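Local coordinates for helicase-like protein (Bacteroides thetaiotaomicron, PDB 2FG1) that is of unknown function but, as a macrodomain protein, probably hydrolyses ADP-ribose from ADP-ribosylated thymidine in DNA, at residues Met4-Ile9 with Val153-Leu158; Gly11-Pro16 with His122-Gly127; Gly20-Thr25 with Lys118-Met123; Ala102-Leu107 with Ile142-Ile147. One frame throughout, in Å; residues are numbered along the deposited sequence. Where two conformers were deposited one is given.

Interaction 1. Residues Met4-Ile9 with Val153-Leu158; sequences MEILYI and VTVYDL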
# COMPACT_ATOMS: atom_id res chain seq x y z
N MSE A 4 -15.74 11.58 -6.11
CA MSE A 4 -14.84 10.48 -6.39
C MSE A 4 -15.40 9.12 -6.00
O MSE A 4 -16.28 9.01 -5.15
CB MSE A 4 -13.48 10.78 -5.75
CG MSE A 4 -12.78 11.88 -6.54
SE MSE A 4 -12.03 11.08 -8.18
CE MSE A 4 -13.14 9.60 -8.39
N GLU A 5 -14.90 8.08 -6.66
CA GLU A 5 -15.33 6.71 -6.41
C GLU A 5 -14.13 5.84 -6.73
O GLU A 5 -13.39 6.15 -7.66
CB GLU A 5 -16.47 6.36 -7.37
CG GLU A 5 -17.35 5.23 -6.93
CD GLU A 5 -18.56 5.08 -7.85
OE1 GLU A 5 -19.65 5.61 -7.56
OE2 GLU A 5 -18.38 4.44 -8.89
N ILE A 6 -13.93 4.74 -6.01
CA ILE A 6 -12.86 3.81 -6.36
C ILE A 6 -13.09 3.27 -7.76
O ILE A 6 -14.21 2.91 -8.12
CB ILE A 6 -12.74 2.63 -5.37
CG1 ILE A 6 -12.40 3.13 -3.97
CG2 ILE A 6 -11.69 1.60 -5.83
CD1 ILE A 6 -12.56 2.06 -2.90
N LEU A 7 -12.03 3.25 -8.56
CA LEU A 7 -12.06 2.65 -9.88
C LEU A 7 -11.45 1.25 -9.81
O LEU A 7 -10.35 1.10 -9.29
CB LEU A 7 -11.26 3.50 -10.86
CG LEU A 7 -11.05 2.93 -12.26
CD1 LEU A 7 -12.37 2.85 -13.02
CD2 LEU A 7 -10.02 3.73 -13.02
N TYR A 8 -12.16 0.25 -10.33
CA TYR A 8 -11.63 -1.11 -10.42
C TYR A 8 -11.42 -1.45 -11.88
O TYR A 8 -12.34 -1.33 -12.68
CB TYR A 8 -12.60 -2.13 -9.82
CG TYR A 8 -12.83 -1.97 -8.35
CD1 TYR A 8 -12.01 -2.61 -7.42
CD2 TYR A 8 -13.89 -1.19 -7.88
CE1 TYR A 8 -12.23 -2.48 -6.06
CE2 TYR A 8 -14.12 -1.04 -6.51
CZ TYR A 8 -13.29 -1.69 -5.62
OH TYR A 8 -13.48 -1.56 -4.27
N ILE A 9 -10.21 -1.90 -12.21
CA ILE A 9 -9.88 -2.29 -13.58
C ILE A 9 -9.04 -3.55 -13.56
O ILE A 9 -8.48 -3.91 -12.53
CB ILE A 9 -9.12 -1.18 -14.36
CG1 ILE A 9 -7.79 -0.82 -13.67
CG2 ILE A 9 -10.01 0.06 -14.60
CD1 ILE A 9 -6.92 0.12 -14.51
N VAL A 153 -8.47 6.85 -6.69
CA VAL A 153 -7.93 5.54 -6.33
C VAL A 153 -8.31 4.54 -7.40
O VAL A 153 -9.48 4.43 -7.73
CB VAL A 153 -8.49 5.04 -4.97
CG1 VAL A 153 -7.95 3.65 -4.64
CG2 VAL A 153 -8.16 6.01 -3.84
N THR A 154 -7.31 3.83 -7.91
CA THR A 154 -7.50 2.74 -8.86
C THR A 154 -7.01 1.44 -8.25
O THR A 154 -5.88 1.38 -7.76
CB THR A 154 -6.77 3.03 -10.19
OG1 THR A 154 -7.20 4.30 -10.70
CG2 THR A 154 -7.09 1.97 -11.25
N VAL A 155 -7.88 0.43 -8.26
CA VAL A 155 -7.57 -0.91 -7.78
C VAL A 155 -7.44 -1.80 -9.00
O VAL A 155 -8.32 -1.80 -9.88
CB VAL A 155 -8.66 -1.44 -6.81
CG1 VAL A 155 -8.38 -2.89 -6.40
CG2 VAL A 155 -8.75 -0.57 -5.55
N TYR A 156 -6.34 -2.56 -9.04
CA TYR A 156 -5.97 -3.38 -10.19
C TYR A 156 -6.22 -4.84 -9.88
O TYR A 156 -5.61 -5.38 -8.96
CB TYR A 156 -4.49 -3.15 -10.54
CG TYR A 156 -4.21 -1.74 -11.00
CD1 TYR A 156 -4.02 -1.47 -12.35
CD2 TYR A 156 -4.16 -0.67 -10.10
CE1 TYR A 156 -3.78 -0.17 -12.79
CE2 TYR A 156 -3.94 0.63 -10.53
CZ TYR A 156 -3.75 0.86 -11.88
OH TYR A 156 -3.54 2.15 -12.32
N ASP A 157 -7.12 -5.46 -10.64
CA ASP A 157 -7.47 -6.87 -10.48
C ASP A 157 -6.57 -7.70 -11.38
O ASP A 157 -6.48 -7.46 -12.59
CB ASP A 157 -8.94 -7.12 -10.90
CG ASP A 157 -9.96 -6.51 -9.94
OD1 ASP A 157 -9.61 -6.03 -8.84
OD2 ASP A 157 -11.15 -6.51 -10.33
N LEU A 158 -5.94 -8.72 -10.79
CA LEU A 158 -4.95 -9.58 -11.45
C LEU A 158 -4.44 -10.53 -10.39
O LEU A 158 -4.00 -10.08 -9.32
CB LEU A 158 -3.76 -8.76 -11.99
CG LEU A 158 -2.61 -9.44 -12.73
CD1 LEU A 158 -2.81 -9.38 -14.24
CD2 LEU A 158 -1.29 -8.78 -12.34
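V155 approaches the Y8 ring obliquely, with V155 CB 3.6 Å from Y8 CD1. At the edge of this ring, near its plane, lies D157 OD1. Over one face lies I6 CG2, offset toward the rim. The Y156 ring meets I9 obliquely too, with I9 CD1 3.6 Å from Y156 CE1. These rings belong to two parallel strands of the macrodomain sheet, strand 7-10 at one edge of the sheet and its neighbour 153-157. Four backbone bonds join them: L7 N to V153 O, V155 N to L7 O, I9 N to V155 O and D157 N to I9 O. All four are nearly straight.

Y8 and V155 lie on one face of the sheet; L7, I9, T154 and Y156 lie on the other. I9 CG1 stands between the backbone N and the carbonyl carbon (chi1 60°), and CD1 beyond it touches both Y156 and T154 CG2. Polar ends look outside the pair. Y8 OH bonds to E139 and W135 of helix 135-147, D157 forms a salt bridge with R125, and Y156 OH bonds to H122 and to the backbone N of I17. An alanine in place of Y156 would probably leave H122 ND1 without this mate and open a gap beside I9 CD1. On the Y8 side, I6 CG2 also packs on V155 CG2 at 3.7 Å.

Interaction 2. Residues Gly11-Pro16 with His122-Gly127; sequences GDATAP and HMPRIG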
# COMPACT_ATOMS: atom_id res chain seq x y z
N GLY A 11 -5.61 -5.35 -14.54
CA GLY A 11 -4.24 -4.94 -14.80
C GLY A 11 -3.32 -5.15 -13.64
O GLY A 11 -3.62 -5.87 -12.70
N ASP A 12 -2.20 -4.45 -13.70
CA ASP A 12 -1.08 -4.64 -12.81
C ASP A 12 -0.79 -3.26 -12.23
O ASP A 12 -0.49 -2.33 -12.99
CB ASP A 12 0.08 -5.13 -13.70
CG ASP A 12 1.40 -5.28 -12.97
OD1 ASP A 12 1.55 -4.92 -11.79
OD2 ASP A 12 2.32 -5.80 -13.65
N ALA A 13 -0.89 -3.12 -10.91
CA ALA A 13 -0.69 -1.82 -10.27
C ALA A 13 0.73 -1.28 -10.46
O ALA A 13 0.96 -0.09 -10.27
CB ALA A 13 -1.06 -1.88 -8.79
N THR A 14 1.67 -2.14 -10.87
CA THR A 14 3.03 -1.65 -11.17
C THR A 14 3.10 -0.99 -12.55
O THR A 14 4.14 -0.43 -12.92
CB THR A 14 4.13 -2.74 -11.04
OG1 THR A 14 3.97 -3.72 -12.07
CG2 THR A 14 4.08 -3.41 -9.68
N ALA A 15 2.00 -1.06 -13.30
CA ALA A 15 1.87 -0.35 -14.57
C ALA A 15 0.64 0.57 -14.49
O ALA A 15 -0.37 0.33 -15.16
CB ALA A 15 1.73 -1.34 -15.72
N PRO A 16 0.70 1.59 -13.63
CA PRO A 16 -0.51 2.37 -13.33
C PRO A 16 -0.99 3.25 -14.48
O PRO A 16 -0.17 3.78 -15.25
CB PRO A 16 -0.09 3.22 -12.14
CG PRO A 16 1.39 3.40 -12.32
CD PRO A 16 1.87 2.09 -12.86
N HIS A 122 -2.76 4.12 -6.64
CA HIS A 122 -2.85 2.93 -7.48
C HIS A 122 -2.47 1.74 -6.63
O HIS A 122 -1.44 1.77 -5.96
CB HIS A 122 -1.92 3.10 -8.68
CG HIS A 122 -2.30 4.29 -9.51
ND1 HIS A 122 -3.11 4.18 -10.61
CD2 HIS A 122 -2.08 5.61 -9.31
CE1 HIS A 122 -3.33 5.40 -11.10
NE2 HIS A 122 -2.72 6.28 -10.32
N MSE A 123 -3.30 0.70 -6.63
CA MSE A 123 -3.05 -0.39 -5.70
C MSE A 123 -3.56 -1.72 -6.19
O MSE A 123 -4.53 -1.77 -6.94
CB MSE A 123 -3.69 -0.08 -4.34
CG MSE A 123 -5.22 0.03 -4.38
SE MSE A 123 -6.04 0.10 -2.66
CE MSE A 123 -5.60 1.88 -2.13
N PRO A 124 -2.95 -2.82 -5.72
CA PRO A 124 -3.59 -4.12 -5.87
C PRO A 124 -4.75 -4.22 -4.85
O PRO A 124 -5.05 -3.23 -4.16
CB PRO A 124 -2.46 -5.10 -5.54
CG PRO A 124 -1.66 -4.35 -4.49
CD PRO A 124 -1.68 -2.90 -4.95
N ARG A 125 -5.40 -5.39 -4.78
CA ARG A 125 -6.42 -5.61 -3.75
C ARG A 125 -5.73 -5.84 -2.42
O ARG A 125 -5.56 -6.97 -1.95
CB ARG A 125 -7.32 -6.81 -4.08
CG ARG A 125 -8.06 -6.71 -5.40
CD ARG A 125 -9.12 -7.79 -5.54
NE ARG A 125 -10.34 -7.45 -4.82
CZ ARG A 125 -11.34 -6.73 -5.33
NH1 ARG A 125 -12.41 -6.47 -4.59
NH2 ARG A 125 -11.29 -6.25 -6.57
N ILE A 126 -5.29 -4.73 -1.81
CA ILE A 126 -4.42 -4.77 -0.63
C ILE A 126 -5.06 -5.55 0.52
O ILE A 126 -6.24 -5.37 0.84
CB ILE A 126 -3.95 -3.36 -0.18
CG1 ILE A 126 -5.14 -2.48 0.23
CG2 ILE A 126 -3.09 -2.68 -1.27
CD1 ILE A 126 -4.73 -1.16 0.89
N GLY A 127 -4.28 -6.42 1.13
CA GLY A 127 -4.74 -7.27 2.24
C GLY A 127 -5.40 -8.60 1.89
O GLY A 127 -5.53 -9.47 2.75
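P16 sits on the imidazole of H122. Its CB lies 3.4 Å above the ring plane, offset toward the rim, and is 3.5 Å from H122 ND1. This is a CH-pi contact, with CB 3.8 Å from the ring centroid. The H122 ring reaches P16 with CG anti to the carbonyl carbon (chi1 -60°). Both ring nitrogens are hydrogen-bonded, ND1 to Y156, which fixes the rotation of the ring under the proline. A13 makes the second contact. Its CB points at the backbone of the M123-P124 junction, 3.6 Å from M123 C, and also touches P124 CD at 4.0 Å.

Segment 11-16 is the loop after strand 7-10 of the macrodomain sheet. Its GDAT sequence is consistent with the macrodomain loop whose aspartate meets the adenine of ADP-ribose in relatives. A type I turn from D12 to A15 shapes it. D12 OD1 takes two bonds, from T14 OG1 and T14 N, both from the same face of the carboxylate; the second makes an Asx turn. An alanine in place of H122 would probably leave P16 CB without its ring and Y156 OH without this partner. Between 11-16 and 122-127 the contact is apolar: P16 on the imidazole and A13 on the M123-P124 backbone.

Interaction 3. Residues Gly20-Thr25 with Lys118-Met123; sequences GVKVIT and KASVHM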
# COMPACT_ATOMS: atom_id res chain seq x y z
N GLY A 20 -0.31 12.42 -14.54
CA GLY A 20 0.03 13.11 -13.30
C GLY A 20 0.92 12.31 -12.38
O GLY A 20 1.46 11.25 -12.75
N VAL A 21 1.08 12.81 -11.16
CA VAL A 21 1.88 12.15 -10.15
C VAL A 21 1.08 10.97 -9.58
O VAL A 21 -0.12 11.08 -9.31
CB VAL A 21 2.30 13.13 -9.02
CG1 VAL A 21 3.19 12.45 -8.01
CG2 VAL A 21 3.03 14.35 -9.60
N LYS A 22 1.74 9.83 -9.40
CA LYS A 22 1.08 8.59 -8.99
C LYS A 22 1.81 7.97 -7.81
O LYS A 22 3.05 8.00 -7.75
CB LYS A 22 1.06 7.59 -10.15
CG LYS A 22 0.46 8.11 -11.46
CD LYS A 22 0.74 7.16 -12.62
CE LYS A 22 0.37 7.77 -13.96
NZ LYS A 22 0.45 6.75 -15.04
N VAL A 23 1.04 7.40 -6.88
CA VAL A 23 1.60 6.67 -5.74
C VAL A 23 1.02 5.26 -5.75
O VAL A 23 -0.21 5.08 -5.68
CB VAL A 23 1.26 7.36 -4.39
CG1 VAL A 23 1.85 6.58 -3.22
CG2 VAL A 23 1.79 8.80 -4.38
N ILE A 24 1.90 4.26 -5.85
CA ILE A 24 1.49 2.86 -5.76
C ILE A 24 1.59 2.46 -4.30
O ILE A 24 2.67 2.52 -3.70
CB ILE A 24 2.42 1.97 -6.60
CG1 ILE A 24 2.31 2.31 -8.08
CG2 ILE A 24 2.11 0.47 -6.38
CD1 ILE A 24 3.49 1.81 -8.91
N THR A 25 0.47 2.05 -3.70
CA THR A 25 0.42 1.71 -2.28
C THR A 25 0.28 0.22 -2.09
O THR A 25 -0.55 -0.41 -2.75
CB THR A 25 -0.78 2.38 -1.57
OG1 THR A 25 -2.00 1.96 -2.20
CG2 THR A 25 -0.70 3.89 -1.64
N LYS A 118 -0.27 16.36 -5.28
CA LYS A 118 -1.37 16.39 -6.26
C LYS A 118 -1.46 15.06 -7.00
O LYS A 118 -1.65 15.01 -8.23
CB LYS A 118 -1.21 17.57 -7.24
CG LYS A 118 -1.13 18.93 -6.55
CD LYS A 118 -0.98 20.06 -7.56
CE LYS A 118 -0.86 21.41 -6.85
NZ LYS A 118 -2.00 21.64 -5.91
N ALA A 119 -1.33 13.97 -6.24
CA ALA A 119 -1.17 12.65 -6.80
C ALA A 119 -2.45 11.82 -6.74
O ALA A 119 -3.39 12.16 -6.03
CB ALA A 119 -0.05 11.93 -6.11
N SER A 120 -2.44 10.73 -7.50
CA SER A 120 -3.48 9.70 -7.41
C SER A 120 -2.87 8.43 -6.85
O SER A 120 -1.65 8.26 -6.83
CB SER A 120 -4.06 9.43 -8.80
OG SER A 120 -3.04 9.04 -9.71
N VAL A 121 -3.74 7.53 -6.38
CA VAL A 121 -3.33 6.28 -5.74
C VAL A 121 -3.68 5.08 -6.61
O VAL A 121 -4.75 5.03 -7.24
CB VAL A 121 -3.95 6.17 -4.34
CG1 VAL A 121 -3.80 4.77 -3.73
CG2 VAL A 121 -3.31 7.20 -3.42
N HIS A 122 -2.76 4.12 -6.64
CA HIS A 122 -2.85 2.93 -7.48
C HIS A 122 -2.47 1.74 -6.63
O HIS A 122 -1.44 1.77 -5.96
CB HIS A 122 -1.92 3.10 -8.68
CG HIS A 122 -2.30 4.29 -9.51
ND1 HIS A 122 -3.11 4.18 -10.61
CD2 HIS A 122 -2.08 5.61 -9.31
CE1 HIS A 122 -3.33 5.40 -11.10
NE2 HIS A 122 -2.72 6.28 -10.32
N MSE A 123 -3.30 0.70 -6.63
CA MSE A 123 -3.05 -0.39 -5.70
C MSE A 123 -3.56 -1.72 -6.19
O MSE A 123 -4.53 -1.77 -6.94
CB MSE A 123 -3.69 -0.08 -4.34
CG MSE A 123 -5.22 0.03 -4.38
SE MSE A 123 -6.04 0.10 -2.66
CE MSE A 123 -5.60 1.88 -2.13
O HOH W 1 -2.30 11.39 -10.92
O HOH W 2 -0.44 15.25 -10.70
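Strands 22-25 and 120-123 run parallel, their axes 4.6 Å apart at closest approach and inclined by 33°. They are two inner strands of the macrodomain sheet. Four backbone bonds join them: S120 N to V21 O, V23 N to S120 O, H122 N to V23 O and T25 N to H122 O. K118 just before the second strand closes helix 100-117 with a Schellman motif. One water bridges K118 O and V21 N there.

V23 and V121 lie on one face of the sheet, toward helix 100-117. At the start of the pair V21 CG1 and V23 CG2 both pack on A119 CB. K22, I24, S120 and H122 lie on the other face. K22 runs obliquely past the H122 side chain, with K22 CB 3.8 Å from H122 CD2. Its extended chain then carries NZ away to the carbonyls of G18 and P16. S120 OG stands between the backbone N and the carbonyl carbon (chi1 57°). There S120 OG accepts from H122 NE2 at 2.8 Å. It also donates to a second water, which in turn donates to V21 O. At the far end T25 OG1 is buried with no polar partner in the model; its neighbours include M123 CB, 3.4 Å from T25 OG1.

Interaction 4. Residues Ala102-Leu107 with Ile142-Ile147; sequences AVRQCL and IKEELI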
# COMPACT_ATOMS: atom_id res chain seq x y z
N ALA A 102 -3.83 -0.33 11.63
CA ALA A 102 -2.53 0.03 11.08
C ALA A 102 -2.66 0.50 9.63
O ALA A 102 -2.08 1.52 9.25
CB ALA A 102 -1.56 -1.14 11.17
N VAL A 103 -3.42 -0.22 8.81
CA VAL A 103 -3.61 0.18 7.43
C VAL A 103 -4.26 1.56 7.37
O VAL A 103 -3.86 2.39 6.57
CB VAL A 103 -4.43 -0.85 6.60
CG1 VAL A 103 -4.61 -0.36 5.17
CG2 VAL A 103 -3.72 -2.20 6.61
N ARG A 104 -5.25 1.81 8.22
CA ARG A 104 -5.89 3.12 8.25
C ARG A 104 -4.87 4.22 8.59
O ARG A 104 -4.84 5.26 7.92
CB ARG A 104 -7.06 3.16 9.22
CG ARG A 104 -7.69 4.55 9.24
CD ARG A 104 -8.79 4.67 10.24
NE ARG A 104 -9.95 3.83 9.94
CZ ARG A 104 -10.94 4.19 9.12
NH1 ARG A 104 -10.88 5.34 8.43
NH2 ARG A 104 -11.98 3.38 8.95
N GLN A 105 -4.04 3.98 9.59
CA GLN A 105 -3.00 4.95 9.96
C GLN A 105 -2.05 5.19 8.78
O GLN A 105 -1.70 6.34 8.49
CB GLN A 105 -2.24 4.51 11.21
CG GLN A 105 -1.18 5.52 11.66
CD GLN A 105 -0.55 5.19 13.00
OE1 GLN A 105 -0.43 4.02 13.39
NE2 GLN A 105 -0.15 6.23 13.72
N CYS A 106 -1.66 4.12 8.10
CA CYS A 106 -0.83 4.27 6.91
C CYS A 106 -1.52 5.14 5.87
O CYS A 106 -0.89 6.02 5.27
CB CYS A 106 -0.55 2.90 6.28
SG CYS A 106 0.45 1.76 7.26
N LEU A 107 -2.81 4.89 5.63
CA LEU A 107 -3.55 5.62 4.63
C LEU A 107 -3.74 7.09 5.00
O LEU A 107 -3.80 7.93 4.10
CB LEU A 107 -4.88 4.94 4.29
CG LEU A 107 -4.72 3.61 3.52
CD1 LEU A 107 -6.06 2.86 3.47
CD2 LEU A 107 -4.18 3.84 2.12
N ILE A 142 -10.46 2.66 2.65
CA ILE A 142 -9.93 3.38 1.50
C ILE A 142 -10.87 4.51 1.08
O ILE A 142 -10.41 5.63 0.78
CB ILE A 142 -9.69 2.39 0.35
CG1 ILE A 142 -8.55 1.42 0.70
CG2 ILE A 142 -9.38 3.14 -0.95
CD1 ILE A 142 -8.54 0.13 -0.12
N LYS A 143 -12.18 4.25 1.06
CA LYS A 143 -13.15 5.29 0.72
C LYS A 143 -13.00 6.46 1.69
O LYS A 143 -12.91 7.61 1.27
CB LYS A 143 -14.57 4.74 0.80
CG LYS A 143 -15.01 3.86 -0.36
CD LYS A 143 -16.39 3.30 -0.08
CE LYS A 143 -16.83 2.35 -1.18
NZ LYS A 143 -18.23 1.88 -0.97
N GLU A 144 -12.96 6.16 2.98
CA GLU A 144 -12.92 7.20 3.99
C GLU A 144 -11.63 8.01 3.94
O GLU A 144 -11.66 9.24 4.04
CB GLU A 144 -13.10 6.58 5.37
CG GLU A 144 -14.47 6.00 5.57
CD GLU A 144 -14.57 5.18 6.83
OE1 GLU A 144 -13.63 5.20 7.65
OE2 GLU A 144 -15.60 4.52 7.01
N GLU A 145 -10.50 7.33 3.81
CA GLU A 145 -9.21 8.01 3.95
C GLU A 145 -8.72 8.68 2.67
O GLU A 145 -7.90 9.59 2.76
CB GLU A 145 -8.13 7.07 4.49
CG GLU A 145 -8.38 6.58 5.92
CD GLU A 145 -8.41 7.69 6.97
OE1 GLU A 145 -8.03 8.85 6.66
OE2 GLU A 145 -8.83 7.43 8.11
N LEU A 146 -9.19 8.24 1.51
CA LEU A 146 -8.70 8.78 0.23
C LEU A 146 -9.80 9.37 -0.64
O LEU A 146 -9.76 10.56 -0.98
CB LEU A 146 -7.91 7.71 -0.55
CG LEU A 146 -6.66 7.17 0.15
CD1 LEU A 146 -6.07 6.01 -0.63
CD2 LEU A 146 -5.61 8.26 0.40
N ILE A 147 -10.79 8.56 -0.98
CA ILE A 147 -11.82 8.97 -1.94
C ILE A 147 -12.56 10.24 -1.51
O ILE A 147 -12.82 11.12 -2.33
CB ILE A 147 -12.82 7.82 -2.18
CG1 ILE A 147 -12.15 6.68 -2.95
CG2 ILE A 147 -14.09 8.30 -2.89
CD1 ILE A 147 -11.73 7.03 -4.38
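E144 OE1 is gripped by two nitrogens of R104. R104 NH2 lies 2.8 Å from E144 OE1, and R104 NH1 lies 2.9 Å from the same atom. NH2 comes from the syn side, out of the carboxylate plane, while NH1 meets the oxygen nearly along its C-O bond. The guanidinium and this carboxylate are turned only 25° apart. R104 NH1 serves a second acid as well, giving a straighter bond of 2.9 Å to E145 OE2. That oxygen is met on its anti side, somewhat out of the carboxylate plane, and lies at the guanidinium edge, in the plane of the guanidinium. Here the two flat groups are 71° apart. One arginine thus links two successive glutamates.

The R104 chain leaves with CG anti to the backbone N (chi1 179°), and R104 CG lies 3.3 Å from E145 OE2. E145 has further positive partners, K108 at OE2 and K149 at OE1. So much positive charge nearby would be expected to favour its ionised form. E144 OE2 bonds to Q140.

Beside the charged group L107 packs against three residues of the other helix. Its CB rests on E145 CB. Its two methyls divide: CD1 meets I142 CG1, and L107 CD2 meets L146 CD1 at 4.0 Å, the two leucine side chains crossing at about a right angle. I142 and L146 also touch strands 120-123 and 153-157.

The helices run nearly parallel, and the axes of 102-107 and 142-147 come within 9.8 Å. They pack beside each other on one face of the sheet, as in the alpha/beta/alpha sandwich of macrodomains.

From the N terminus, strand 7-10 comes first, and interaction 1 pairs it with the last strand, 153-157. This closes a loop around nearly the whole chain, and the other three contacts nest inside it. The loop 11-16 follows and reaches 122-127 in interaction 2. Strand 22-29 then pairs with 118-123 in interaction 3. Both end on strand 120-123 and share H122 and M123. Interaction 4 joins helix 100-117 to helix 135-147. It crosses interactions 2 and 3, since strand 120-123 lies between the two helices in the chain. Together they tie four neighbouring parallel strands to a helix layer, with M123 SE packing on I142 CD1.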